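Local coordinates for protein imine reductase (Bacillus cereus, PDB 4D3D) that probably catalyses the NADPH-dependent, S-selective reduction of cyclic imines such as 2-methylpyrroline to amines, at residues V39-Y45 against E165-L170. Sequence-based numbering, arbitrary orientation.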
loop_
_atom_site.group_PDB
_atom_site.type_symbol
_atom_site.label_atom_id
_atom_site.label_comp_id
_atom_site.label_asym_id
_atom_site.label_seq_id
_atom_site.Cartn_x
_atom_site.Cartn_y
_atom_site.Cartn_z
ATOM N N VAL B 39 -20.729 -26.163 -10.663
ATOM C CA VAL B 39 -20.834 -26.478 -9.238
ATOM C C VAL B 39 -22.241 -26.691 -8.805
ATOM O O VAL B 39 -22.507 -27.613 -8.046
ATOM C CB VAL B 39 -20.211 -25.390 -8.369
ATOM C CG1 VAL B 39 -20.563 -25.560 -6.889
ATOM C CG2 VAL B 39 -18.729 -25.463 -8.560
ATOM N N PHE B 40 -23.181 -25.872 -9.309
ATOM C CA PHE B 40 -24.569 -26.155 -9.032
ATOM C C PHE B 40 -24.956 -27.596 -9.506
ATOM O O PHE B 40 -25.650 -28.288 -8.761
ATOM C CB PHE B 40 -25.521 -25.116 -9.682
ATOM C CG PHE B 40 -25.589 -23.787 -8.976
ATOM C CD1 PHE B 40 -25.805 -23.694 -7.599
ATOM C CD2 PHE B 40 -25.497 -22.594 -9.726
ATOM C CE1 PHE B 40 -25.854 -22.452 -6.955
ATOM C CE2 PHE B 40 -25.611 -21.338 -9.102
ATOM C CZ PHE B 40 -25.798 -21.275 -7.716
ATOM N N LEU B 41 -24.536 -27.982 -10.722
ATOM C CA LEU B 41 -24.863 -29.334 -11.266
ATOM C C LEU B 41 -24.281 -30.431 -10.382
ATOM O O LEU B 41 -24.965 -31.401 -10.039
ATOM C CB LEU B 41 -24.370 -29.529 -12.717
ATOM C CG LEU B 41 -25.223 -28.767 -13.758
ATOM C CD1 LEU B 41 -24.484 -28.673 -15.091
ATOM C CD2 LEU B 41 -26.641 -29.360 -13.929
ATOM N N GLU B 42 -23.051 -30.228 -9.980
ATOM C CA GLU B 42 -22.393 -31.173 -9.078
ATOM C C GLU B 42 -23.161 -31.366 -7.765
ATOM O O GLU B 42 -23.196 -32.467 -7.249
ATOM C CB GLU B 42 -20.981 -30.701 -8.801
ATOM C CG GLU B 42 -20.166 -31.609 -7.887
ATOM C CD GLU B 42 -18.808 -31.016 -7.582
ATOM O OE1 GLU B 42 -18.391 -30.113 -8.341
ATOM O OE2 GLU B 42 -18.177 -31.448 -6.587
ATOM N N TYR B 43 -23.775 -30.315 -7.239
ATOM C CA TYR B 43 -24.480 -30.389 -5.975
ATOM C C TYR B 43 -25.946 -30.719 -6.176
ATOM O O TYR B 43 -26.773 -30.521 -5.257
ATOM C CB TYR B 43 -24.237 -29.092 -5.119
ATOM C CG TYR B 43 -22.855 -29.120 -4.441
ATOM C CD1 TYR B 43 -21.708 -28.792 -5.148
ATOM C CD2 TYR B 43 -22.693 -29.564 -3.118
ATOM C CE1 TYR B 43 -20.425 -28.859 -4.569
ATOM C CE2 TYR B 43 -21.420 -29.639 -2.534
ATOM C CZ TYR B 43 -20.290 -29.304 -3.263
ATOM O OH TYR B 43 -19.026 -29.358 -2.693
ATOM N N GLY B 44 -26.307 -31.225 -7.362
ATOM C CA GLY B 44 -27.643 -31.722 -7.544
ATOM C C GLY B 44 -28.732 -30.710 -7.902
ATOM O O GLY B 44 -29.913 -31.010 -7.762
ATOM N N TYR B 45 -28.370 -29.501 -8.301
ATOM C CA TYR B 45 -29.370 -28.526 -8.697
ATOM C C TYR B 45 -29.843 -28.805 -10.095
ATOM O O TYR B 45 -29.091 -29.304 -10.951
ATOM C CB TYR B 45 -28.756 -27.115 -8.675
ATOM C CG TYR B 45 -28.716 -26.527 -7.289
ATOM C CD1 TYR B 45 -27.873 -27.060 -6.322
ATOM C CD2 TYR B 45 -29.587 -25.488 -6.907
ATOM C CE1 TYR B 45 -27.878 -26.588 -5.020
ATOM C CE2 TYR B 45 -29.594 -24.997 -5.604
ATOM C CZ TYR B 45 -28.735 -25.537 -4.659
ATOM O OH TYR B 45 -28.721 -25.076 -3.352
ATOM N N GLU B 165 -28.597 -19.868 1.241
ATOM C CA GLU B 165 -28.231 -21.270 1.133
ATOM C C GLU B 165 -27.768 -21.656 -0.281
ATOM O O GLU B 165 -26.734 -22.301 -0.463
ATOM C CB GLU B 165 -29.417 -22.117 1.591
ATOM C CG GLU B 165 -29.121 -23.615 1.564
ATOM C CD GLU B 165 -30.205 -24.480 2.234
ATOM O OE1 GLU B 165 -31.413 -24.218 2.148
ATOM O OE2 GLU B 165 -29.826 -25.441 2.891
ATOM N N THR B 166 -28.531 -21.264 -1.305
ATOM C CA THR B 166 -28.103 -21.521 -2.671
ATOM C C THR B 166 -26.776 -20.772 -3.004
ATOM O O THR B 166 -25.882 -21.326 -3.636
ATOM C CB THR B 166 -29.212 -21.084 -3.669
ATOM O OG1 THR B 166 -30.396 -21.826 -3.391
ATOM C CG2 THR B 166 -28.762 -21.281 -5.111
ATOM N N LEU B 167 -26.697 -19.487 -2.663
ATOM C CA LEU B 167 -25.490 -18.701 -2.966
ATOM C C LEU B 167 -24.268 -19.344 -2.315
ATOM O O LEU B 167 -23.228 -19.349 -2.881
ATOM C CB LEU B 167 -25.648 -17.218 -2.517
ATOM C CG LEU B 167 -26.734 -16.505 -3.338
ATOM C CD1 LEU B 167 -26.969 -15.124 -2.748
ATOM C CD2 LEU B 167 -26.359 -16.438 -4.815
ATOM N N GLU B 168 -24.426 -19.889 -1.109
ATOM C CA GLU B 168 -23.284 -20.513 -0.374
ATOM C C GLU B 168 -22.835 -21.880 -0.900
ATOM O O GLU B 168 -21.783 -22.395 -0.510
ATOM C CB GLU B 168 -23.597 -20.524 1.135
ATOM C CG GLU B 168 -23.466 -19.149 1.739
ATOM C CD GLU B 168 -23.814 -19.045 3.204
ATOM O OE1 GLU B 168 -24.188 -20.036 3.839
ATOM O OE2 GLU B 168 -23.749 -17.942 3.734
ATOM N N VAL B 169 -23.570 -22.441 -1.862
ATOM C CA VAL B 169 -23.027 -23.543 -2.643
ATOM C C VAL B 169 -21.818 -23.085 -3.489
ATOM O O VAL B 169 -20.867 -23.837 -3.726
ATOM C CB VAL B 169 -24.122 -24.106 -3.571
ATOM C CG1 VAL B 169 -23.556 -25.136 -4.526
ATOM C CG2 VAL B 169 -25.282 -24.617 -2.744
ATOM N N LEU B 170 -21.821 -21.817 -3.911
ATOM C CA LEU B 170 -20.743 -21.282 -4.736
ATOM C C LEU B 170 -19.478 -20.870 -3.945
ATOM O O LEU B 170 -18.350 -21.157 -4.373
ATOM C CB LEU B 170 -21.248 -20.061 -5.541
ATOM C CG LEU B 170 -22.455 -20.357 -6.429
ATOM C CD1 LEU B 170 -22.810 -19.079 -7.156
ATOM C CD2 LEU B 170 -22.204 -21.519 -7.413
#
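The end of helix 31-42 and the loop after it pack against residues 165-170, on helix 157-170. The contact is largely apolar, with Val169 at its centre. With chi1 in the t well, Val169 CG1 meets Val39 CG1 at 3.8 Å, Tyr43 CG at 4.0 Å and Phe40 CD1 at 4.1 Å. Val39 CG1 also lies 3.6 Å from Val169 O. Val169 CG2 lies 3.5 Å from Tyr45 OH and 4.0 Å from Tyr45 CE1. Val169 therefore lies among Val39, Phe40, Tyr43 and Tyr45.

The CA-to-CB bond of Phe40 points sideways, but its m rotamer brings the ring end nearer. Tyr43 and Tyr45 are also m at chi1. The CA-to-CB bond of Leu170 is sideways too. Its chi1 m and chi2 t carry CD2 over one face of the Phe40 ring, a CH-pi contact 3.8 Å from the centroid. The ring edge meets the Thr166 carbonyl: Phe40 CE1 is 3.5 Å from Thr166 O and 3.6 Å from Thr166 CG2.

A Schellman motif ends the first helix. Tyr45 N bonds to Phe40 O and Gly44 N to Leu41 O, with Gly44 at positive phi. After this turn, the CA-to-CB bond of Tyr45 points toward segment 165-170.

Both segments belong to the Rossmann-type NADP-binding domain. Helix 31-42 follows strand 23-27, whose connecting turn fits the glycine-rich dinucleotide-binding pattern. Loop residue Ile144 touches both Val39 and Leu170. Beneath the helices lies the central sheet: Phe40 rests on Val24 and Val47, Tyr45 on Val24, Thr166 on Leu80 and Leu167 on Ile82.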